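Local coordinates for immunity protein (Neisseria meningitidis, PDB 4Q7O) that probably protects its own cell by neutralising the cognate toxin of a contact-dependent growth-inhibition system, at residues 25-30 with 89-94. Residues are numbered along the deposited sequence; the frame is centred on the assembly and turned at random.
Sequences SIFFET and FSVGDD
The nearest CA atoms across the contact are those of Phe27 and Val91, 6.1 Å apart, where the 25-30 segment of helix 22-34 crosses strand residues 89-91 at 62°, these short axes approaching to 8.3 Å. No hydrogen bond links the segments; the junction is apolar and buried. Val91 projects at the helix and divides its methyls between two neighbouring residues: CG1 lies 3.7 Å from Phe27 CA, while CG2 meets Ile26 CG2 at 3.8 Å. On Ile26 that methyl stands anti to the backbone N, leaving CG1 anti to the carbonyl carbon (chi1 -63°). This is helix-on-sheet packing in an alpha+beta fold: strand 86-91, an inner strand of a four-stranded antiparallel sheet, presents alternate residues, Phe89 and Val91, to the helix, whereas Ser90 points away and bonds through OG to Gln59 NE2. Phe27, its CG anti to the backbone N (chi1 178°), forms a T-shaped pair with Phe89, centroids 5.4 Å apart. The edge of Phe89 is directed at one face of Phe27: Phe89 CD2 lies above it, offset toward the rim, 4.1 Å from Phe27 CD1. Phe89 also packs on Phe111 of helix 104-121. One turn beyond Ile26, Thr30 OG1 and N reach Ile26 O from opposite faces of the carbonyl plane, the hydroxyl at 2.8 Å. Across the dimer interface, Ile26 packs on Ile26 of the second subunit, and Thr30 O accepts a hydrogen bond from that subunit's Asn96 ND2.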
loop_
_atom_site.group_PDB
_atom_site.type_symbol
_atom_site.label_atom_id
_atom_site.label_comp_id
_atom_site.label_asym_id
_atom_site.label_seq_id
_atom_site.Cartn_x
_atom_site.Cartn_y
_atom_site.Cartn_z
ATOM N N SER B 25 0.258 4.211 2.103
ATOM C CA SER B 25 0.805 4.126 0.747
ATOM C C SER B 25 -0.333 4.101 -0.275
ATOM O O SER B 25 -0.325 4.836 -1.271
ATOM C CB SER B 25 1.644 2.845 0.579
ATOM O OG SER B 25 2.317 2.461 1.774
ATOM N N ILE B 26 -1.320 3.249 -0.022
ATOM C CA ILE B 26 -2.439 3.087 -0.944
ATOM C C ILE B 26 -3.302 4.339 -0.972
ATOM O O ILE B 26 -3.745 4.775 -2.034
ATOM C CB ILE B 26 -3.303 1.873 -0.544
ATOM C CG1 ILE B 26 -2.485 0.584 -0.640
ATOM C CG2 ILE B 26 -4.558 1.767 -1.413
ATOM C CD1 ILE B 26 -3.206 -0.610 -0.046
ATOM N N PHE B 27 -3.519 4.927 0.198
ATOM C CA PHE B 27 -4.319 6.141 0.327
ATOM C C PHE B 27 -3.826 7.242 -0.615
ATOM O O PHE B 27 -4.587 7.774 -1.426
ATOM C CB PHE B 27 -4.289 6.621 1.782
ATOM C CG PHE B 27 -5.038 7.900 2.017
ATOM C CD1 PHE B 27 -6.391 7.886 2.326
ATOM C CD2 PHE B 27 -4.384 9.121 1.962
ATOM C CE1 PHE B 27 -7.078 9.067 2.544
ATOM C CE2 PHE B 27 -5.072 10.304 2.172
ATOM C CZ PHE B 27 -6.413 10.276 2.465
ATOM N N PHE B 28 -2.545 7.571 -0.530
ATOM C CA PHE B 28 -2.024 8.651 -1.353
ATOM C C PHE B 28 -1.957 8.313 -2.837
ATOM O O PHE B 28 -2.325 9.139 -3.669
ATOM C CB PHE B 28 -0.684 9.163 -0.816
ATOM C CG PHE B 28 -0.841 10.068 0.356
ATOM C CD1 PHE B 28 -1.392 11.330 0.189
ATOM C CD2 PHE B 28 -0.465 9.664 1.625
ATOM C CE1 PHE B 28 -1.559 12.180 1.267
ATOM C CE2 PHE B 28 -0.628 10.511 2.703
ATOM C CZ PHE B 28 -1.179 11.767 2.523
ATOM N N GLU B 29 -1.530 7.101 -3.176
ATOM C CA GLU B 29 -1.406 6.759 -4.588
ATOM C C GLU B 29 -2.750 6.727 -5.290
ATOM O O GLU B 29 -2.884 7.193 -6.422
ATOM C CB GLU B 29 -0.687 5.426 -4.788
ATOM C CG GLU B 29 -0.576 4.991 -6.254
ATOM C CD GLU B 29 0.138 5.995 -7.152
ATOM O OE1 GLU B 29 0.919 6.832 -6.650
ATOM O OE2 GLU B 29 -0.081 5.936 -8.381
ATOM N N THR B 30 -3.759 6.190 -4.619
ATOM C CA THR B 30 -5.050 6.055 -5.278
ATOM C C THR B 30 -5.753 7.410 -5.439
ATOM O O THR B 30 -6.390 7.660 -6.457
ATOM C CB THR B 30 -5.946 4.989 -4.616
ATOM O OG1 THR B 30 -6.167 5.332 -3.251
ATOM C CG2 THR B 30 -5.287 3.618 -4.690
ATOM N N PHE B 89 -7.608 5.841 9.130
ATOM C CA PHE B 89 -7.546 5.812 7.675
ATOM C C PHE B 89 -8.202 4.554 7.155
ATOM O O PHE B 89 -8.089 3.491 7.765
ATOM C CB PHE B 89 -6.090 5.803 7.194
ATOM C CG PHE B 89 -5.392 7.103 7.358
ATOM C CD1 PHE B 89 -4.857 7.465 8.587
ATOM C CD2 PHE B 89 -5.240 7.959 6.276
ATOM C CE1 PHE B 89 -4.196 8.669 8.741
ATOM C CE2 PHE B 89 -4.575 9.167 6.422
ATOM C CZ PHE B 89 -4.053 9.523 7.650
ATOM N N SER B 90 -8.866 4.655 6.014
ATOM C CA SER B 90 -9.282 3.442 5.327
ATOM C C SER B 90 -9.169 3.581 3.825
ATOM O O SER B 90 -9.279 4.678 3.279
ATOM C CB SER B 90 -10.694 3.022 5.735
ATOM O OG SER B 90 -11.662 3.861 5.149
ATOM N N VAL B 91 -8.925 2.456 3.169
ATOM C CA VAL B 91 -8.955 2.399 1.716
ATOM C C VAL B 91 -9.760 1.190 1.253
ATOM O O VAL B 91 -9.892 0.199 1.975
ATOM C CB VAL B 91 -7.531 2.347 1.107
ATOM C CG1 VAL B 91 -6.795 3.645 1.370
ATOM C CG2 VAL B 91 -6.755 1.141 1.632
ATOM N N GLY B 92 -10.304 1.287 0.046
ATOM C CA GLY B 92 -11.067 0.196 -0.530
ATOM C C GLY B 92 -12.561 0.299 -0.292
ATOM O O GLY B 92 -13.078 1.356 0.110
ATOM N N ASP B 93 -13.247 -0.810 -0.544
ATOM C CA ASP B 93 -14.698 -0.900 -0.449
ATOM C C ASP B 93 -15.217 -0.551 0.941
ATOM O O ASP B 93 -14.618 -0.926 1.950
ATOM C CB ASP B 93 -15.136 -2.315 -0.841
ATOM C CG ASP B 93 -16.582 -2.605 -0.491
ATOM O OD1 ASP B 93 -17.429 -1.691 -0.601
ATOM O OD2 ASP B 93 -16.868 -3.759 -0.111
ATOM N N ASP B 94 -16.345 0.156 0.979
ATOM C CA ASP B 94 -16.976 0.566 2.229
ATOM C C ASP B 94 -17.360 -0.627 3.100
ATOM O O ASP B 94 -17.344 -0.536 4.330
ATOM C CB ASP B 94 -18.215 1.424 1.944
#